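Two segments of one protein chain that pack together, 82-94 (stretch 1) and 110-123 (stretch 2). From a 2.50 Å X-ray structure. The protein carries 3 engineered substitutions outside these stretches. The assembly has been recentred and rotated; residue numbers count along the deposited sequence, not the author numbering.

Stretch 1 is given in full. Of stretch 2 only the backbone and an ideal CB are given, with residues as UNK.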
# COMPACT_ATOMS: atom_id res chain seq x y z
N PRO B 82 -24.77 -28.31 -12.96
CA PRO B 82 -26.10 -28.15 -12.37
C PRO B 82 -27.20 -28.24 -13.41
O PRO B 82 -27.08 -27.66 -14.47
CB PRO B 82 -26.05 -26.73 -11.78
CG PRO B 82 -25.02 -26.02 -12.58
CD PRO B 82 -23.99 -27.06 -12.90
N ARG B 83 -28.26 -28.98 -13.08
CA ARG B 83 -29.50 -28.96 -13.86
C ARG B 83 -30.37 -27.71 -13.59
O ARG B 83 -31.23 -27.38 -14.40
CB ARG B 83 -30.31 -30.24 -13.59
CG ARG B 83 -29.74 -31.51 -14.26
CD ARG B 83 -30.38 -31.84 -15.61
NE ARG B 83 -31.38 -32.91 -15.49
CZ ARG B 83 -32.63 -32.86 -15.95
NH1 ARG B 83 -33.10 -31.80 -16.60
NH2 ARG B 83 -33.43 -33.90 -15.76
N THR B 84 -30.15 -27.02 -12.47
CA THR B 84 -30.96 -25.86 -12.12
C THR B 84 -30.13 -24.78 -11.43
O THR B 84 -29.45 -25.05 -10.46
CB THR B 84 -32.13 -26.26 -11.17
OG1 THR B 84 -32.85 -27.38 -11.68
CG2 THR B 84 -33.17 -25.14 -11.09
N ILE B 85 -30.18 -23.56 -11.94
CA ILE B 85 -29.61 -22.42 -11.25
C ILE B 85 -30.70 -21.41 -10.92
O ILE B 85 -31.40 -20.96 -11.81
CB ILE B 85 -28.52 -21.78 -12.11
CG1 ILE B 85 -27.34 -22.76 -12.24
CG2 ILE B 85 -28.07 -20.46 -11.50
CD1 ILE B 85 -26.39 -22.38 -13.32
N VAL B 86 -30.82 -21.07 -9.64
CA VAL B 86 -31.79 -20.12 -9.13
C VAL B 86 -31.13 -18.81 -8.67
O VAL B 86 -30.20 -18.84 -7.87
CB VAL B 86 -32.52 -20.69 -7.91
CG1 VAL B 86 -33.55 -19.70 -7.38
CG2 VAL B 86 -33.18 -22.03 -8.23
N GLU B 87 -31.62 -17.68 -9.17
CA GLU B 87 -31.20 -16.35 -8.72
C GLU B 87 -32.33 -15.71 -7.96
O GLU B 87 -33.37 -15.44 -8.54
CB GLU B 87 -30.88 -15.44 -9.91
CG GLU B 87 -29.42 -15.44 -10.32
CD GLU B 87 -28.55 -14.61 -9.39
OE1 GLU B 87 -29.01 -14.29 -8.27
OE2 GLU B 87 -27.42 -14.28 -9.80
N LEU B 88 -32.14 -15.46 -6.67
CA LEU B 88 -33.03 -14.61 -5.86
C LEU B 88 -32.46 -13.20 -5.97
O LEU B 88 -31.34 -12.96 -5.53
CB LEU B 88 -33.01 -15.08 -4.40
CG LEU B 88 -34.23 -15.00 -3.47
CD1 LEU B 88 -33.74 -14.92 -2.04
CD2 LEU B 88 -35.21 -13.84 -3.77
N GLY B 89 -33.23 -12.27 -6.54
CA GLY B 89 -32.72 -10.96 -6.93
C GLY B 89 -32.29 -10.95 -8.38
O GLY B 89 -31.25 -11.50 -8.71
N VAL B 90 -33.06 -10.30 -9.26
CA VAL B 90 -32.84 -10.37 -10.70
C VAL B 90 -32.27 -9.09 -11.32
O VAL B 90 -31.31 -9.16 -12.11
CB VAL B 90 -34.15 -10.73 -11.43
CG1 VAL B 90 -33.99 -10.64 -12.94
CG2 VAL B 90 -34.60 -12.11 -11.04
N TYR B 91 -32.86 -7.94 -10.97
CA TYR B 91 -32.52 -6.63 -11.59
C TYR B 91 -32.70 -6.62 -13.13
O TYR B 91 -33.82 -6.75 -13.60
CB TYR B 91 -31.12 -6.15 -11.16
CG TYR B 91 -30.76 -4.72 -11.58
CD1 TYR B 91 -31.59 -3.64 -11.28
CD2 TYR B 91 -29.59 -4.45 -12.29
CE1 TYR B 91 -31.26 -2.33 -11.69
CE2 TYR B 91 -29.25 -3.16 -12.69
CZ TYR B 91 -30.08 -2.11 -12.39
OH TYR B 91 -29.72 -0.83 -12.78
N ASN B 92 -31.62 -6.50 -13.90
CA ASN B 92 -31.70 -6.41 -15.36
C ASN B 92 -31.70 -7.76 -16.08
O ASN B 92 -32.01 -7.83 -17.27
CB ASN B 92 -30.55 -5.57 -15.91
CG ASN B 92 -29.23 -6.29 -15.85
OD1 ASN B 92 -28.83 -6.73 -14.78
ND2 ASN B 92 -28.56 -6.42 -16.98
N GLY B 93 -31.29 -8.82 -15.37
CA GLY B 93 -31.38 -10.18 -15.87
C GLY B 93 -30.13 -10.65 -16.60
O GLY B 93 -30.10 -11.75 -17.15
N GLY B 94 -29.11 -9.81 -16.59
CA GLY B 94 -27.87 -10.09 -17.30
C GLY B 94 -27.29 -11.41 -16.84
O GLY B 94 -26.99 -12.29 -17.65
N UNK B 110 -29.58 -27.23 -18.38
CA UNK B 110 -29.80 -26.41 -17.19
C UNK B 110 -30.94 -25.42 -17.41
O UNK B 110 -30.95 -24.69 -18.40
CB UNK B 110 -28.52 -25.66 -16.81
N UNK B 111 -31.88 -25.43 -16.47
CA UNK B 111 -32.94 -24.44 -16.36
C UNK B 111 -32.53 -23.34 -15.38
O UNK B 111 -32.20 -23.63 -14.24
CB UNK B 111 -34.25 -25.10 -15.92
N UNK B 112 -32.54 -22.09 -15.84
CA UNK B 112 -32.17 -20.94 -15.02
C UNK B 112 -33.46 -20.29 -14.57
O UNK B 112 -34.36 -20.11 -15.38
CB UNK B 112 -31.28 -19.95 -15.78
N UNK B 113 -33.54 -19.94 -13.29
CA UNK B 113 -34.72 -19.32 -12.71
C UNK B 113 -34.35 -18.03 -11.97
O UNK B 113 -33.44 -18.01 -11.15
CB UNK B 113 -35.42 -20.30 -11.76
N UNK B 114 -35.07 -16.95 -12.26
CA UNK B 114 -34.88 -15.68 -11.59
C UNK B 114 -36.13 -15.29 -10.84
O UNK B 114 -37.20 -15.22 -11.44
CB UNK B 114 -34.50 -14.59 -12.59
N UNK B 115 -35.98 -15.02 -9.55
CA UNK B 115 -37.07 -14.63 -8.66
C UNK B 115 -36.82 -13.20 -8.20
O UNK B 115 -35.74 -12.92 -7.71
CB UNK B 115 -37.18 -15.58 -7.47
N UNK B 116 -37.81 -12.31 -8.34
CA UNK B 116 -37.72 -10.97 -7.73
C UNK B 116 -39.09 -10.40 -7.38
O UNK B 116 -40.10 -10.76 -7.99
CB UNK B 116 -37.00 -10.01 -8.68
N UNK B 117 -39.11 -9.52 -6.38
CA UNK B 117 -40.30 -8.74 -6.05
C UNK B 117 -40.77 -7.89 -7.25
O UNK B 117 -41.97 -7.79 -7.53
CB UNK B 117 -40.01 -7.84 -4.85
N UNK B 118 -39.79 -7.33 -7.95
CA UNK B 118 -39.99 -6.38 -9.03
C UNK B 118 -39.15 -6.84 -10.26
O UNK B 118 -37.91 -6.80 -10.23
CB UNK B 118 -39.60 -4.97 -8.58
N UNK B 119 -39.83 -7.30 -11.30
CA UNK B 119 -39.18 -7.79 -12.53
C UNK B 119 -39.18 -6.75 -13.66
O UNK B 119 -38.74 -7.05 -14.77
CB UNK B 119 -39.88 -9.06 -13.01
N UNK B 120 -39.68 -5.54 -13.38
CA UNK B 120 -39.85 -4.52 -14.42
C UNK B 120 -38.54 -3.90 -14.96
O UNK B 120 -38.59 -3.15 -15.92
CB UNK B 120 -40.73 -3.40 -13.86
N UNK B 121 -37.41 -4.19 -14.33
CA UNK B 121 -36.11 -3.74 -14.85
C UNK B 121 -35.43 -4.77 -15.77
O UNK B 121 -34.36 -4.48 -16.31
CB UNK B 121 -35.18 -3.42 -13.68
N UNK B 122 -36.04 -5.94 -15.97
CA UNK B 122 -35.43 -7.01 -16.77
C UNK B 122 -35.24 -6.61 -18.22
O UNK B 122 -36.20 -6.27 -18.89
CB UNK B 122 -36.29 -8.28 -16.70
N UNK B 123 -34.00 -6.68 -18.70
CA UNK B 123 -33.63 -6.25 -20.05
C UNK B 123 -33.48 -7.40 -21.04
O UNK B 123 -33.02 -7.18 -22.15
CB UNK B 123 -32.32 -5.46 -19.99

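The backbone of positions 111 to 116 runs parallel to strand 84-88, so their side chains alternate between the two faces of a sheet, while the amides and carbonyls of 111, 113 and 115 pair with stretch 1 whatever the sequence, proline apart.

At position 110 CA-to-CB points sideways, and the ideal CB lies 3.4 Å from Pro82 O, with the Ile85 side chain ahead. A small or slender, apolar side chain would suit. The residue is Cys110: its SG lies 3.3 Å from Pro82 O and packs 3.7 Å from Ile85 CD1.

Position 111 shares its face with Thr84, whose CG2 lies 4.9 Å from the ideal CB; many side chains would fit. Gln111 sends its end away from stretch 1, and the backbone carries the pairing: Gln111 N donates to Arg83 O (2.9 Å), and Gln111 O accepts from Ile85 N (3.1 Å).

Position 112 lies on the face of Ile85, its ideal CB 4.1 Å from Ile85 O. A beta-branched apolar residue suits a strand; Val112 makes its closest contact at Val112 CA, 3.3 Å from Ile85 O.

Position 113 returns to the face of Thr84 and Val86, where methyl groups invite a sizeable aliphatic chain. Ile113 reaches back along the sheet, bringing CD1 to 4.2 Å from Thr84 CG2.

Position 114 is the most restrictive. Its angles, -118/126, are ordinary for a strand and do not themselves demand glycine, but an ideal CB would lie 2.9 Å from Val90 CG2, a clash. Only glycine fits this arrangement, and Gly114 lets Val90 CG2 settle 3.5 Å from Gly114 C.

Position 115 faces the side of Val86 and Leu88; the ideal CB is 4.5 Å from Leu88 CD2. Leucine, isoleucine or valine could use this surface. Ile115 does so with both branches: CD1 lies 4.1 Å from Val86 CG1, and CG2 4.4 Å from Leu88 CD2.

At position 116 the strand ends beside the free amide of Val90, so a short acceptor is favoured. Asp116 turns its carboxylate inward: Val90 N donates to OD2 at 2.9 Å, while OD1 accepts from the backbone N of 118.

Positions 117, 118 and 120 meet open space and are little constrained by stretch 1; they are Arg117, Asp118 and Ser120.

Position 119 has no close neighbour at CB, but a longer apolar chain could reach Val90. Leu119 does, with Leu119 CD2 4.1 Å from Val90 CG2.

Position 121 points toward stretch 1 near the Tyr91 ring, suiting a long or flat group. Tyr91 CD1 lies over one face of the Arg121 guanidinium, 3.9 Å from Arg121 CZ, at the ring's edge.

Position 122 borders Gly93, so a small side chain suits; Cys122 SG sits 4.3 Å from Gly93 CA.

At position 123 the amide N meets Asn92 O at 2.7 Å, a hydrogen bond open to any residue but proline. Gln123 adds CG, 3.9 Å from Asn92 CB.

Stretch 2, residues 110-123: CQVIGIDRDLSRCQ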
# COMPACT_ATOMS: atom_id res chain seq x y z
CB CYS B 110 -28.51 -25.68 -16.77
SG CYS B 110 -28.56 -24.80 -15.18
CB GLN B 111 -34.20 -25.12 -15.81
CG GLN B 111 -34.81 -26.11 -16.76
CD GLN B 111 -35.21 -25.46 -18.05
OE1 GLN B 111 -35.54 -24.28 -18.06
NE2 GLN B 111 -35.15 -26.19 -19.13
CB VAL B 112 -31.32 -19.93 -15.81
CG1 VAL B 112 -30.90 -18.76 -14.94
CG2 VAL B 112 -30.09 -20.61 -16.38
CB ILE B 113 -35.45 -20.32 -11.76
CG1 ILE B 113 -36.13 -21.43 -12.56
CG2 ILE B 113 -36.51 -19.60 -10.91
CD1 ILE B 113 -36.47 -22.66 -11.76
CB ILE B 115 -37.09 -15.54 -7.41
CG1 ILE B 115 -37.03 -17.01 -7.80
CG2 ILE B 115 -38.31 -15.28 -6.56
CD1 ILE B 115 -37.14 -17.96 -6.60
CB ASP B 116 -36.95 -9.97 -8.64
CG ASP B 116 -36.22 -8.86 -7.83
OD1 ASP B 116 -36.88 -8.10 -7.07
OD2 ASP B 116 -34.99 -8.67 -7.88
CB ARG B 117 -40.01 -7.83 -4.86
CG ARG B 117 -41.25 -7.29 -4.17
CD ARG B 117 -40.97 -6.69 -2.80
NE ARG B 117 -42.16 -6.72 -1.95
CZ ARG B 117 -42.19 -7.03 -0.64
NH1 ARG B 117 -41.07 -7.35 0.02
NH2 ARG B 117 -43.35 -7.02 0.01
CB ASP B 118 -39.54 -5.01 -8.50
CG ASP B 118 -39.55 -3.92 -9.56
OD1 ASP B 118 -40.21 -4.07 -10.60
OD2 ASP B 118 -38.91 -2.85 -9.40
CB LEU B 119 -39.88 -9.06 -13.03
CG LEU B 119 -39.79 -10.35 -12.18
CD1 LEU B 119 -40.75 -11.43 -12.72
CD2 LEU B 119 -38.37 -10.88 -12.11
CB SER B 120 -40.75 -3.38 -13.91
OG SER B 120 -39.99 -2.48 -13.12
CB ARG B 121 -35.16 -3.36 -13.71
CG ARG B 121 -35.73 -2.38 -12.67
CD ARG B 121 -36.15 -3.04 -11.35
NE ARG B 121 -35.29 -2.67 -10.21
CZ ARG B 121 -34.91 -3.49 -9.22
NH1 ARG B 121 -35.29 -4.77 -9.18
NH2 ARG B 121 -34.12 -3.02 -8.26
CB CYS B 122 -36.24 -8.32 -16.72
SG CYS B 122 -35.33 -9.74 -17.42
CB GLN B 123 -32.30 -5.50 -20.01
CG GLN B 123 -32.32 -4.27 -19.13
CD GLN B 123 -33.22 -3.20 -19.68
OE1 GLN B 123 -33.12 -2.86 -20.86
NE2 GLN B 123 -34.11 -2.69 -18.86
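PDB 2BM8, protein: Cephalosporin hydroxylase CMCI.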